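PDB 6B4E: mRNA export factor GLE1 from Saccharomyces cerevisiae, which serves the nuclear pore complex as a nucleoporin in mRNA export and activates an enzyme, this chain being the C-terminal part that interacts with NUP42, DBP5 and GFD1. Local coordinates for residues Arg275-Ile278 with Leu279-Trp283; Ala239-Phe242 with Leu243-Tyr246; Ile205-Ser208 with Trp209-Leu212; Glu174-Gly177 with Gly178-Ser181; Lys165-Asn169 with Thr170-Glu174. All coordinates share one frame; numbering follows the deposited sequence.

Interaction 1: Arg275-Ile278 with Leu279-Trp283; sequences RLRI and LLEAW
Arg277 and Glu281 sit one turn apart on the α-helix 271-284 and are joined by a water rather than by a direct salt bridge. The water takes a hydrogen bond from Arg277 NH2, lying in the guanidinium plane at its edge, and gives one to Glu281 OE2 at 2.6 Å. Arg277 NH2 and Glu281 OE2 are 4.9 Å apart, too far for a direct bond, and the guanidinium and carboxylate planes are 59° apart. The arginine is already paired: its NH2 also forms a salt bridge to Glu259 of the preceding helix 225-264. Arg275 is anchored to that same helix, NH1 bridging to Asp236. With CG anti to the backbone N (chi1 -164°) and a bend at chi3, its guanidinium swings past Leu279, whose CD1 lies over one face, 3.9 Å from Arg275 NH2. The main chain is satisfied in regular i to i+4 fashion: the carbonyls of Arg275, Leu276, Arg277 and Ile278 accept from the amides of Leu279, Leu280, Glu281 and Ala282. The second carboxylate oxygen of the glutamate turns to an apolar neighbour, Glu281 OE1 resting 3.4 Å from Ile278 CD1.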
loop_
_atom_site.group_PDB
_atom_site.type_symbol
_atom_site.label_atom_id
_atom_site.label_comp_id
_atom_site.label_asym_id
_atom_site.label_seq_id
_atom_site.Cartn_x
_atom_site.Cartn_y
_atom_site.Cartn_z
ATOM N N ARG A 275 0.743 -19.672 3.770
ATOM C CA ARG A 275 -0.050 -19.250 2.620
ATOM C C ARG A 275 0.835 -18.719 1.497
ATOM O O ARG A 275 0.554 -18.955 0.313
ATOM C CB ARG A 275 -1.075 -18.194 3.014
ATOM C CG ARG A 275 -2.136 -18.062 1.923
ATOM C CD ARG A 275 -3.287 -17.203 2.356
ATOM N NE ARG A 275 -3.054 -15.806 2.016
ATOM C CZ ARG A 275 -3.231 -15.296 0.805
ATOM N NH1 ARG A 275 -3.002 -14.012 0.594
ATOM N NH2 ARG A 275 -3.629 -16.072 -0.198
ATOM N N LEU A 276 1.898 -17.986 1.837
ATOM C CA LEU A 276 2.801 -17.499 0.797
ATOM C C LEU A 276 3.458 -18.665 0.073
ATOM O O LEU A 276 3.635 -18.632 -1.149
ATOM C CB LEU A 276 3.864 -16.577 1.395
ATOM C CG LEU A 276 4.709 -15.787 0.390
ATOM C CD1 LEU A 276 3.840 -14.878 -0.464
ATOM C CD2 LEU A 276 5.781 -14.954 1.098
ATOM N N ARG A 277 3.815 -19.721 0.809
ATOM C CA ARG A 277 4.401 -20.881 0.148
ATOM C C ARG A 277 3.388 -21.547 -0.782
ATOM O O ARG A 277 3.754 -22.036 -1.852
ATOM C CB ARG A 277 4.928 -21.874 1.185
ATOM C CG ARG A 277 5.411 -23.184 0.568
ATOM C CD ARG A 277 6.227 -24.016 1.538
ATOM N NE ARG A 277 7.481 -23.371 1.907
ATOM C CZ ARG A 277 8.602 -23.428 1.193
ATOM N NH1 ARG A 277 9.695 -22.805 1.627
ATOM N NH2 ARG A 277 8.640 -24.101 0.048
ATOM N N ILE A 278 2.108 -21.577 -0.393
ATOM C CA ILE A 278 1.073 -22.129 -1.273
ATOM C C ILE A 278 0.969 -21.313 -2.562
ATOM O O ILE A 278 0.780 -21.878 -3.656
ATOM C CB ILE A 278 -0.275 -22.182 -0.525
ATOM C CG1 ILE A 278 -0.209 -23.251 0.585
ATOM C CG2 ILE A 278 -1.427 -22.418 -1.486
ATOM C CD1 ILE A 278 -0.019 -24.665 0.097
ATOM N N LEU A 279 1.074 -19.978 -2.455
ATOM C CA LEU A 279 1.052 -19.121 -3.641
ATOM C C LEU A 279 2.265 -19.384 -4.524
ATOM O O LEU A 279 2.146 -19.463 -5.762
ATOM C CB LEU A 279 1.002 -17.650 -3.239
ATOM C CG LEU A 279 -0.293 -17.195 -2.561
ATOM C CD1 LEU A 279 -0.203 -15.820 -1.996
ATOM C CD2 LEU A 279 -1.489 -17.245 -3.526
ATOM N N LEU A 280 3.448 -19.517 -3.908
ATOM C CA LEU A 280 4.630 -19.885 -4.681
ATOM C C LEU A 280 4.380 -21.187 -5.433
ATOM O O LEU A 280 4.694 -21.303 -6.623
ATOM C CB LEU A 280 5.844 -20.036 -3.759
ATOM C CG LEU A 280 7.106 -20.666 -4.392
ATOM C CD1 LEU A 280 7.962 -19.611 -5.015
ATOM C CD2 LEU A 280 7.915 -21.491 -3.398
ATOM N N GLU A 281 3.812 -22.178 -4.748
ATOM C CA GLU A 281 3.580 -23.477 -5.366
ATOM C C GLU A 281 2.601 -23.389 -6.528
ATOM O O GLU A 281 2.758 -24.098 -7.533
ATOM C CB GLU A 281 3.068 -24.474 -4.327
ATOM C CG GLU A 281 4.091 -24.837 -3.282
ATOM C CD GLU A 281 3.512 -25.642 -2.114
ATOM O OE1 GLU A 281 2.285 -25.947 -2.103
ATOM O OE2 GLU A 281 4.308 -25.983 -1.217
ATOM N N ALA A 282 1.570 -22.562 -6.403
ATOM C CA ALA A 282 0.623 -22.408 -7.500
ATOM C C ALA A 282 1.306 -21.819 -8.727
ATOM O O ALA A 282 1.024 -22.221 -9.859
ATOM C CB ALA A 282 -0.541 -21.522 -7.047
ATOM N N TRP A 283 2.191 -20.844 -8.512
ATOM C CA TRP A 283 2.944 -20.245 -9.608
ATOM C C TRP A 283 3.878 -21.260 -10.232
ATOM O O TRP A 283 3.982 -21.360 -11.464
ATOM C CB TRP A 283 3.718 -19.048 -9.074
ATOM C CG TRP A 283 4.699 -18.420 -10.012
ATOM C CD1 TRP A 283 4.486 -18.033 -11.307
ATOM C CD2 TRP A 283 6.040 -18.072 -9.703
ATOM N NE1 TRP A 283 5.631 -17.462 -11.827
ATOM C CE2 TRP A 283 6.601 -17.483 -10.857
ATOM C CE3 TRP A 283 6.834 -18.201 -8.557
ATOM C CZ2 TRP A 283 7.913 -17.036 -10.898
ATOM C CZ3 TRP A 283 8.132 -17.760 -8.603
ATOM C CH2 TRP A 283 8.665 -17.184 -9.765
HETATM O O HOH W 1 6.930 -25.881 -1.573
#

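Interaction 2: Ala239-Phe242 with Leu243-Tyr246; sequences AVQF and LQAY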
loop_
_atom_site.group_PDB
_atom_site.type_symbol
_atom_site.label_atom_id
_atom_site.label_comp_id
_atom_site.label_asym_id
_atom_site.label_seq_id
_atom_site.Cartn_x
_atom_site.Cartn_y
_atom_site.Cartn_z
ATOM N N ALA A 239 0.976 -10.024 -8.311
ATOM C CA ALA A 239 2.103 -10.854 -8.760
ATOM C C ALA A 239 2.117 -11.031 -10.278
ATOM O O ALA A 239 3.187 -10.989 -10.906
ATOM C CB ALA A 239 2.083 -12.212 -8.063
ATOM N N VAL A 240 0.953 -11.237 -10.889
ATOM C CA VAL A 240 0.895 -11.400 -12.344
ATOM C C VAL A 240 1.539 -10.207 -13.045
ATOM O O VAL A 240 2.333 -10.356 -13.984
ATOM C CB VAL A 240 -0.567 -11.587 -12.788
ATOM C CG1 VAL A 240 -0.717 -11.337 -14.290
ATOM C CG2 VAL A 240 -1.029 -12.980 -12.389
ATOM N N GLN A 241 1.184 -9.003 -12.610
ATOM C CA GLN A 241 1.666 -7.801 -13.267
ATOM C C GLN A 241 3.116 -7.497 -12.911
ATOM O O GLN A 241 3.831 -6.878 -13.708
ATOM C CB GLN A 241 0.772 -6.621 -12.899
ATOM C CG GLN A 241 -0.631 -6.724 -13.435
ATOM C CD GLN A 241 -1.511 -7.668 -12.631
ATOM O OE1 GLN A 241 -1.279 -7.920 -11.440
ATOM N NE2 GLN A 241 -2.552 -8.179 -13.278
ATOM N N PHE A 242 3.553 -7.900 -11.719
ATOM C CA PHE A 242 4.954 -7.746 -11.327
ATOM C C PHE A 242 5.855 -8.561 -12.242
ATOM O O PHE A 242 6.896 -8.082 -12.696
ATOM C CB PHE A 242 5.103 -8.193 -9.872
ATOM C CG PHE A 242 6.433 -7.859 -9.227
ATOM C CD1 PHE A 242 6.790 -6.544 -8.963
ATOM C CD2 PHE A 242 7.281 -8.872 -8.814
ATOM C CE1 PHE A 242 7.985 -6.252 -8.344
ATOM C CE2 PHE A 242 8.486 -8.580 -8.200
ATOM C CZ PHE A 242 8.830 -7.268 -7.957
ATOM N N LEU A 243 5.445 -9.792 -12.543
ATOM C CA LEU A 243 6.171 -10.612 -13.507
ATOM C C LEU A 243 6.178 -9.990 -14.898
ATOM O O LEU A 243 7.181 -10.087 -15.621
ATOM C CB LEU A 243 5.560 -12.018 -13.559
ATOM C CG LEU A 243 5.844 -12.869 -12.333
ATOM C CD1 LEU A 243 4.906 -14.058 -12.304
ATOM C CD2 LEU A 243 7.263 -13.351 -12.355
ATOM N N GLN A 244 5.058 -9.392 -15.314
ATOM C CA GLN A 244 5.025 -8.693 -16.596
ATOM C C GLN A 244 6.049 -7.578 -16.633
ATOM O O GLN A 244 6.715 -7.356 -17.659
ATOM C CB GLN A 244 3.626 -8.134 -16.856
ATOM C CG GLN A 244 2.609 -9.235 -17.076
ATOM C CD GLN A 244 1.163 -8.749 -17.101
ATOM O OE1 GLN A 244 0.851 -7.598 -16.797
ATOM N NE2 GLN A 244 0.267 -9.660 -17.419
ATOM N N ALA A 245 6.191 -6.869 -15.519
ATOM C CA ALA A 245 7.036 -5.683 -15.491
ATOM C C ALA A 245 8.512 -6.054 -15.474
ATOM O O ALA A 245 9.315 -5.436 -16.180
ATOM C CB ALA A 245 6.697 -4.831 -14.269
ATOM N N TYR A 246 8.902 -7.033 -14.650
ATOM C CA TYR A 246 10.319 -7.288 -14.404
ATOM C C TYR A 246 10.772 -8.707 -14.736
ATOM O O TYR A 246 11.929 -9.047 -14.444
ATOM C CB TYR A 246 10.659 -6.966 -12.937
ATOM C CG TYR A 246 10.374 -5.541 -12.514
ATOM C CD1 TYR A 246 11.013 -4.477 -13.102
ATOM C CD2 TYR A 246 9.456 -5.264 -11.488
ATOM C CE1 TYR A 246 10.745 -3.158 -12.708
ATOM C CE2 TYR A 246 9.193 -3.957 -11.094
ATOM C CZ TYR A 246 9.832 -2.912 -11.705
ATOM O OH TYR A 246 9.578 -1.607 -11.312
#
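Phe242 and Tyr246, four residues apart on helix 225-264, form an offset edge-to-face aromatic pair, the tyrosine directing its edge at the phenylalanine face. Their centroids are 5.5 Å apart and the planes meet at 74°; the closest approach is 3.6 Å, between Phe242 CE1 and Tyr246 CD2. Phe242 has CG anti to its own amide nitrogen (chi1 -169°), whereas Tyr246 carries its ring beside the backbone N (chi1 -59°), and these two different torsions turn the rings toward each other. Among apolar and amide contacts, the extended Gln244 lies alongside Val240, with NE2 3.7 Å from Val240 CG1, and its OE1 comes within 3.8 Å of Gln241 CG; the two glutamine amide planes are nearly perpendicular. Backbone bonds hold the turn: Ala239 O to Leu243 N, Val240 O to Gln244 N, and Gln241 O to Ala245 N. Phe242 O takes two, a 3.0 Å bond from Tyr246 N and a weak one from Ala245 N. Each ring has a further edge-to-face partner: Trp234, on the same helix, for Phe242, and Trp209 of helix 206-216 for Tyr246. Phe242 also packs on Leu212 and Tyr246 on Ala206, so that this turn lies against helix 206-216.

Interaction 3: Ile205-Ser208 with Trp209-Leu212; sequences IALS and WHIL
His210 spreads its imidazole over the carbonyl oxygen of Ala206 in the first turns of the α-helix 206-216. Ala206 O sits 3.5 Å from the ring plane, over its centre, and accepts a 3.0 Å hydrogen bond from His210 N, so one oxygen meets both the amide and the ring face of the same residue. The ring reaches this place because CG lies beside the backbone N (chi1 -65°), which folds the side chain back along the preceding turn. Leu207 adds an apolar touch, its CD2 3.6 Å from His210 CD2. Further contacts run to carbonyls: Ile211 CG1 lies 3.4 Å from Leu207 O, and Trp209 CB 3.3 Å from Ala206 O. The backbone ladder is uneven. Leu212 N bonds Ser208 O almost straight (171°), Ile211 N reaches Leu207 O at 3.3 Å, and Trp209 N to Ile205 O is weak. Polar ends find partners outside the turn: His210 ND1 and Trp209 NE1 each hydrogen-bond the backbone of the chain of another protein, making this turn part of an interface between proteins. On the inner side, Ser208 OG is hydrogen-bonded both to Thr187 OG1 of helix 169-188 and to Trp234 NE1 of helix 225-264. At the last residue of the turn, Leu212 CD1 lies 3.5 Å from Ser208 O.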
loop_
_atom_site.group_PDB
_atom_site.type_symbol
_atom_site.label_atom_id
_atom_site.label_comp_id
_atom_site.label_asym_id
_atom_site.label_seq_id
_atom_site.Cartn_x
_atom_site.Cartn_y
_atom_site.Cartn_z
ATOM N N ILE A 205 4.944 0.846 -10.406
ATOM C CA ILE A 205 5.233 -0.538 -10.056
ATOM C C ILE A 205 6.575 -0.664 -9.340
ATOM O O ILE A 205 6.778 -1.596 -8.563
ATOM C CB ILE A 205 5.146 -1.423 -11.324
ATOM C CG1 ILE A 205 5.200 -2.908 -10.976
ATOM C CG2 ILE A 205 6.252 -1.110 -12.340
ATOM C CD1 ILE A 205 4.001 -3.396 -10.259
ATOM N N ALA A 206 7.498 0.284 -9.563
ATOM C CA ALA A 206 8.752 0.289 -8.816
ATOM C C ALA A 206 8.513 0.223 -7.313
ATOM O O ALA A 206 9.342 -0.314 -6.577
ATOM C CB ALA A 206 9.561 1.551 -9.151
ATOM N N LEU A 207 7.404 0.790 -6.837
ATOM C CA LEU A 207 7.169 0.827 -5.399
ATOM C C LEU A 207 6.859 -0.555 -4.846
ATOM O O LEU A 207 7.113 -0.814 -3.665
ATOM C CB LEU A 207 6.037 1.798 -5.079
ATOM C CG LEU A 207 6.268 3.241 -5.547
ATOM C CD1 LEU A 207 5.198 4.140 -4.956
ATOM C CD2 LEU A 207 7.656 3.743 -5.176
ATOM N N SER A 208 6.306 -1.450 -5.681
ATOM C CA SER A 208 6.161 -2.847 -5.298
ATOM C C SER A 208 7.506 -3.543 -5.232
ATOM O O SER A 208 7.719 -4.381 -4.351
ATOM C CB SER A 208 5.250 -3.600 -6.274
ATOM O OG SER A 208 3.884 -3.414 -5.957
ATOM N N TRP A 209 8.416 -3.250 -6.172
ATOM C CA TRP A 209 9.767 -3.779 -6.038
ATOM C C TRP A 209 10.369 -3.370 -4.694
ATOM O O TRP A 209 10.918 -4.214 -3.979
ATOM C CB TRP A 209 10.663 -3.322 -7.203
ATOM C CG TRP A 209 12.034 -3.931 -7.118
ATOM C CD1 TRP A 209 13.065 -3.503 -6.335
ATOM C CD2 TRP A 209 12.530 -5.073 -7.835
ATOM N NE1 TRP A 209 14.154 -4.305 -6.496
ATOM C CE2 TRP A 209 13.859 -5.284 -7.407
ATOM C CE3 TRP A 209 11.981 -5.939 -8.776
ATOM C CZ2 TRP A 209 14.645 -6.325 -7.884
ATOM C CZ3 TRP A 209 12.770 -6.976 -9.258
ATOM C CH2 TRP A 209 14.088 -7.159 -8.811
ATOM N N HIS A 210 10.198 -2.099 -4.292
ATOM C CA HIS A 210 10.792 -1.635 -3.035
ATOM C C HIS A 210 10.296 -2.453 -1.853
ATOM O O HIS A 210 11.070 -2.788 -0.948
ATOM C CB HIS A 210 10.460 -0.165 -2.758
ATOM C CG HIS A 210 11.044 0.807 -3.733
ATOM N ND1 HIS A 210 12.208 0.564 -4.430
ATOM C CD2 HIS A 210 10.626 2.036 -4.113
ATOM C CE1 HIS A 210 12.469 1.594 -5.219
ATOM N NE2 HIS A 210 11.531 2.508 -5.036
ATOM N N ILE A 211 8.996 -2.743 -1.820
ATOM C CA ILE A 211 8.425 -3.473 -0.690
ATOM C C ILE A 211 9.074 -4.836 -0.554
ATOM O O ILE A 211 9.506 -5.225 0.538
ATOM C CB ILE A 211 6.902 -3.614 -0.851
ATOM C CG1 ILE A 211 6.238 -2.246 -0.740
ATOM C CG2 ILE A 211 6.337 -4.572 0.219
ATOM C CD1 ILE A 211 4.775 -2.233 -1.145
ATOM N N LEU A 212 9.115 -5.597 -1.654
ATOM C CA LEU A 212 9.639 -6.954 -1.592
ATOM C C LEU A 212 11.126 -6.943 -1.275
ATOM O O LEU A 212 11.595 -7.743 -0.459
ATOM C CB LEU A 212 9.362 -7.684 -2.913
ATOM C CG LEU A 212 7.995 -8.396 -3.004
ATOM C CD1 LEU A 212 6.833 -7.425 -2.862
ATOM C CD2 LEU A 212 7.869 -9.188 -4.302
#

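Interaction 4: Glu174-Gly177 with Gly178-Ser181; sequences ERMG and GILS
Ser181 holds the tight side of this turn of helix 169-188, reaching back to Gly177 with two donors. Its N bonds Gly177 O at 2.8 Å, and its hydroxyl OG bonds the same oxygen at 3.0 Å, a common intrahelical serine bond to the carbonyl four residues earlier. The two arrive from opposite faces of the carbonyl plane, the hydroxyl well above it, 38° out. With OG beside the backbone N (chi1 -83°), the hydroxyl points back along the helix to Gly177 O. The remaining rungs are regular, Gly178 N to Glu174 O, Ile179 N to Arg175 O and Leu180 N to Met176 O at 2.9 Å. Gly177 and Gly178 follow one another, so the backbone carries no side chain at these two positions. Ile179 lays CG1 only 3.3 Å from Arg175 O. Side chain against side chain, the contact is much looser: Met176 CE and Ile179 CD1 come no nearer than 4.2 Å. Both also pack on other helices, Met176 on Thr226 and Ile230, Ile179 on Val94 and Ala97. Glu174, partly exposed, marks the more open end and turns away to a salt bridge with Arg102, while the buried Arg175 pairs with Glu98. Seven of the eight residues are buried, which fits a helix near the centre of this helical domain, packed between helices 79-103 and 225-264.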
loop_
_atom_site.group_PDB
_atom_site.type_symbol
_atom_site.label_atom_id
_atom_site.label_comp_id
_atom_site.label_asym_id
_atom_site.label_seq_id
_atom_site.Cartn_x
_atom_site.Cartn_y
_atom_site.Cartn_z
ATOM N N GLU A 174 -5.055 -8.699 9.466
ATOM C CA GLU A 174 -6.030 -8.588 8.388
ATOM C C GLU A 174 -6.207 -7.143 7.953
ATOM O O GLU A 174 -6.365 -6.879 6.751
ATOM C CB GLU A 174 -7.346 -9.230 8.798
ATOM C CG GLU A 174 -7.249 -10.769 8.861
ATOM C CD GLU A 174 -8.582 -11.479 9.062
ATOM O OE1 GLU A 174 -9.606 -10.800 9.278
ATOM O OE2 GLU A 174 -8.606 -12.728 9.001
ATOM N N ARG A 175 -6.109 -6.195 8.891
ATOM C CA ARG A 175 -6.067 -4.779 8.524
ATOM C C ARG A 175 -4.852 -4.458 7.652
ATOM O O ARG A 175 -4.967 -3.759 6.635
ATOM C CB ARG A 175 -6.052 -3.897 9.778
ATOM C CG ARG A 175 -7.326 -3.885 10.556
ATOM C CD ARG A 175 -7.374 -2.731 11.559
ATOM N NE ARG A 175 -6.219 -2.677 12.464
ATOM C CZ ARG A 175 -5.196 -1.823 12.360
ATOM N NH1 ARG A 175 -5.154 -0.924 11.383
ATOM N NH2 ARG A 175 -4.204 -1.853 13.243
ATOM N N MET A 176 -3.666 -4.935 8.045
ATOM C CA MET A 176 -2.480 -4.627 7.255
ATOM C C MET A 176 -2.609 -5.217 5.854
ATOM O O MET A 176 -2.240 -4.576 4.861
ATOM C CB MET A 176 -1.211 -5.156 7.934
ATOM C CG MET A 176 -0.897 -4.541 9.288
ATOM S SD MET A 176 -0.681 -2.753 9.251
ATOM C CE MET A 176 -2.285 -2.251 9.880
ATOM N N GLY A 177 -3.140 -6.436 5.756
ATOM C CA GLY A 177 -3.249 -7.073 4.454
ATOM C C GLY A 177 -4.210 -6.340 3.544
ATOM O O GLY A 177 -3.939 -6.162 2.350
ATOM N N GLY A 178 -5.314 -5.846 4.109
ATOM C CA GLY A 178 -6.273 -5.109 3.307
ATOM C C GLY A 178 -5.696 -3.804 2.794
ATOM O O GLY A 178 -5.855 -3.459 1.617
ATOM N N ILE A 179 -5.001 -3.061 3.663
ATOM C CA ILE A 179 -4.387 -1.807 3.221
ATOM C C ILE A 179 -3.352 -2.074 2.142
ATOM O O ILE A 179 -3.326 -1.414 1.093
ATOM C CB ILE A 179 -3.754 -1.057 4.404
ATOM C CG1 ILE A 179 -4.803 -0.700 5.432
ATOM C CG2 ILE A 179 -3.077 0.221 3.887
ATOM C CD1 ILE A 179 -4.210 -0.161 6.726
ATOM N N LEU A 180 -2.469 -3.033 2.381
ATOM C CA LEU A 180 -1.435 -3.274 1.389
ATOM C C LEU A 180 -2.015 -3.787 0.077
ATOM O O LEU A 180 -1.504 -3.429 -0.989
ATOM C CB LEU A 180 -0.384 -4.231 1.934
ATOM C CG LEU A 180 0.931 -3.853 1.273
ATOM C CD1 LEU A 180 2.020 -3.611 2.262
ATOM C CD2 LEU A 180 1.289 -4.930 0.326
ATOM N N SER A 181 -3.087 -4.592 0.139
ATOM C CA SER A 181 -3.829 -5.028 -1.047
ATOM C C SER A 181 -4.197 -3.854 -1.931
ATOM O O SER A 181 -4.055 -3.899 -3.158
ATOM C CB SER A 181 -5.130 -5.721 -0.638
ATOM O OG SER A 181 -4.942 -7.071 -0.320
#

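Interaction 5: Lys165-Asn169 with Thr170-Glu174; sequences KWEDN and TSYDE
This is a helix N-cap, formed where the loop after helix 150-155 runs into helix 169-188. Asp168 holds the N-cap position, and its OD1 accepts from Ser171 N at 2.9 Å. The donor meets this oxygen on the anti side, 31° out of the carboxylate plane. A chi1 of 52° sets CG between the backbone N and the carbonyl carbon and brings OD1 to the Ser171 amide. The carboxylate may also interact favourably with the helix dipole. One residue earlier, Glu167 contributes a second bond: Ser171 OG donates to Glu167 OE1 at 2.8 Å, on the anti lone pair of that oxygen. The backbone takes over at once, with Tyr172 N on Asp168 O and Asp173 N on Asn169 O, the latter at 2.8 Å. Beyond the turn, Glu167 OE2 accepts from Lys159 N, while the tyrosine ring stacks on Trp158 and its OH bonds Met156 O. Glu167 and Tyr172 cross at about a right angle, the carboxylate and ring planes 69° apart, and Glu167 OE2 lies at the ring edge, 3.7 Å from Tyr172 CD1.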
loop_
_atom_site.group_PDB
_atom_site.type_symbol
_atom_site.label_atom_id
_atom_site.label_comp_id
_atom_site.label_asym_id
_atom_site.label_seq_id
_atom_site.Cartn_x
_atom_site.Cartn_y
_atom_site.Cartn_z
ATOM N N LYS A 165 -3.780 -3.661 26.647
ATOM C CA LYS A 165 -3.945 -4.880 25.852
ATOM C C LYS A 165 -3.936 -4.503 24.380
ATOM O O LYS A 165 -4.750 -3.688 23.943
ATOM C CB LYS A 165 -5.243 -5.611 26.196
ATOM C CG LYS A 165 -5.382 -6.982 25.553
ATOM C CD LYS A 165 -6.611 -7.704 26.106
ATOM C CE LYS A 165 -6.544 -9.209 25.916
ATOM N NZ LYS A 165 -7.665 -9.884 26.653
ATOM N N TRP A 166 -3.019 -5.098 23.625
ATOM C CA TRP A 166 -2.942 -4.857 22.193
ATOM C C TRP A 166 -4.089 -5.548 21.465
ATOM O O TRP A 166 -4.677 -6.518 21.960
ATOM C CB TRP A 166 -1.601 -5.347 21.647
ATOM C CG TRP A 166 -0.460 -4.570 22.190
ATOM C CD1 TRP A 166 0.439 -4.974 23.132
ATOM C CD2 TRP A 166 -0.108 -3.229 21.846
ATOM N NE1 TRP A 166 1.337 -3.967 23.389
ATOM C CE2 TRP A 166 1.022 -2.884 22.611
ATOM C CE3 TRP A 166 -0.638 -2.286 20.959
ATOM C CZ2 TRP A 166 1.632 -1.639 22.513
ATOM C CZ3 TRP A 166 -0.035 -1.056 20.868
ATOM C CH2 TRP A 166 1.088 -0.741 21.638
ATOM N N GLU A 167 -4.421 -5.016 20.288
ATOM C CA GLU A 167 -5.426 -5.648 19.447
ATOM C C GLU A 167 -4.929 -7.032 19.049
ATOM O O GLU A 167 -3.720 -7.280 18.964
ATOM C CB GLU A 167 -5.722 -4.784 18.213
ATOM C CG GLU A 167 -4.911 -5.126 16.982
ATOM C CD GLU A 167 -5.096 -4.145 15.820
ATOM O OE1 GLU A 167 -6.095 -4.245 15.071
ATOM O OE2 GLU A 167 -4.209 -3.292 15.641
ATOM N N ASP A 168 -5.861 -7.959 18.854
ATOM C CA ASP A 168 -5.414 -9.322 18.625
ATOM C C ASP A 168 -4.691 -9.410 17.288
ATOM O O ASP A 168 -4.819 -8.544 16.413
ATOM C CB ASP A 168 -6.574 -10.318 18.702
ATOM C CG ASP A 168 -7.743 -9.956 17.816
ATOM O OD1 ASP A 168 -7.647 -10.203 16.594
ATOM O OD2 ASP A 168 -8.781 -9.499 18.353
ATOM N N ASN A 169 -3.860 -10.446 17.173
ATOM C CA ASN A 169 -2.988 -10.571 16.010
ATOM C C ASN A 169 -3.789 -10.659 14.722
ATOM O O ASN A 169 -3.405 -10.070 13.705
ATOM C CB ASN A 169 -2.092 -11.797 16.167
ATOM C CG ASN A 169 -0.956 -11.566 17.140
ATOM O OD1 ASN A 169 -0.828 -10.490 17.704
ATOM N ND2 ASN A 169 -0.131 -12.580 17.346
ATOM N N THR A 170 -4.903 -11.390 14.740
ATOM C CA THR A 170 -5.708 -11.536 13.532
ATOM C C THR A 170 -6.250 -10.188 13.065
ATOM O O THR A 170 -6.242 -9.883 11.867
ATOM C CB THR A 170 -6.844 -12.521 13.792
ATOM O OG1 THR A 170 -6.293 -13.844 13.915
ATOM C CG2 THR A 170 -7.851 -12.514 12.644
ATOM N N SER A 171 -6.719 -9.368 14.003
ATOM C CA SER A 171 -7.250 -8.052 13.652
ATOM C C SER A 171 -6.181 -7.207 12.968
ATOM O O SER A 171 -6.397 -6.653 11.884
ATOM C CB SER A 171 -7.765 -7.370 14.920
ATOM O OG SER A 171 -8.190 -6.053 14.672
ATOM N N TYR A 172 -5.011 -7.119 13.590
ATOM C CA TYR A 172 -3.920 -6.331 13.032
ATOM C C TYR A 172 -3.495 -6.866 11.676
ATOM O O TYR A 172 -3.349 -6.107 10.708
ATOM C CB TYR A 172 -2.749 -6.338 14.006
ATOM C CG TYR A 172 -1.500 -5.672 13.490
ATOM C CD1 TYR A 172 -1.371 -4.287 13.466
ATOM C CD2 TYR A 172 -0.426 -6.434 13.046
ATOM C CE1 TYR A 172 -0.195 -3.683 12.989
ATOM C CE2 TYR A 172 0.743 -5.844 12.594
ATOM C CZ TYR A 172 0.853 -4.478 12.558
ATOM O OH TYR A 172 2.030 -3.939 12.085
ATOM N N ASP A 173 -3.264 -8.173 11.589
ATOM C CA ASP A 173 -2.776 -8.745 10.338
ATOM C C ASP A 173 -3.761 -8.508 9.205
ATOM O O ASP A 173 -3.360 -8.163 8.090
ATOM C CB ASP A 173 -2.507 -10.244 10.498
ATOM C CG ASP A 173 -1.246 -10.532 11.309
ATOM O OD1 ASP A 173 -1.102 -11.679 11.781
ATOM O OD2 ASP A 173 -0.425 -9.621 11.493
ATOM N N GLU A 174 -5.055 -8.699 9.466
ATOM C CA GLU A 174 -6.030 -8.588 8.388
ATOM C C GLU A 174 -6.207 -7.143 7.953
ATOM O O GLU A 174 -6.365 -6.879 6.751
ATOM C CB GLU A 174 -7.346 -9.230 8.798
ATOM C CG GLU A 174 -7.249 -10.769 8.861
ATOM C CD GLU A 174 -8.582 -11.479 9.062
ATOM O OE1 GLU A 174 -9.606 -10.800 9.278
ATOM O OE2 GLU A 174 -8.606 -12.728 9.001
#

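Interactions 4 and 5 share Glu174 on helix 169-188 and are tied by a salt bridge of 2.8 Å from Arg175 NH2 to Glu167 OE2, linking the second turn of the helix to the loop residue before its N-cap. Interactions 2 and 3 lie with centres about 11 Å apart and meet directly: Phe242 CZ approaches Trp209 CE3 to 3.5 Å, and Tyr246 OH comes within 3.2 Å of Ala206 CA. Interaction 1 touches interaction 2 through Trp283 NE1, 3.5 Å from Leu243 CD1. Interactions 3 and 4 do not touch, their nearest atoms being about 5 Å apart. The second protein chain is met at interactions 2 and 3.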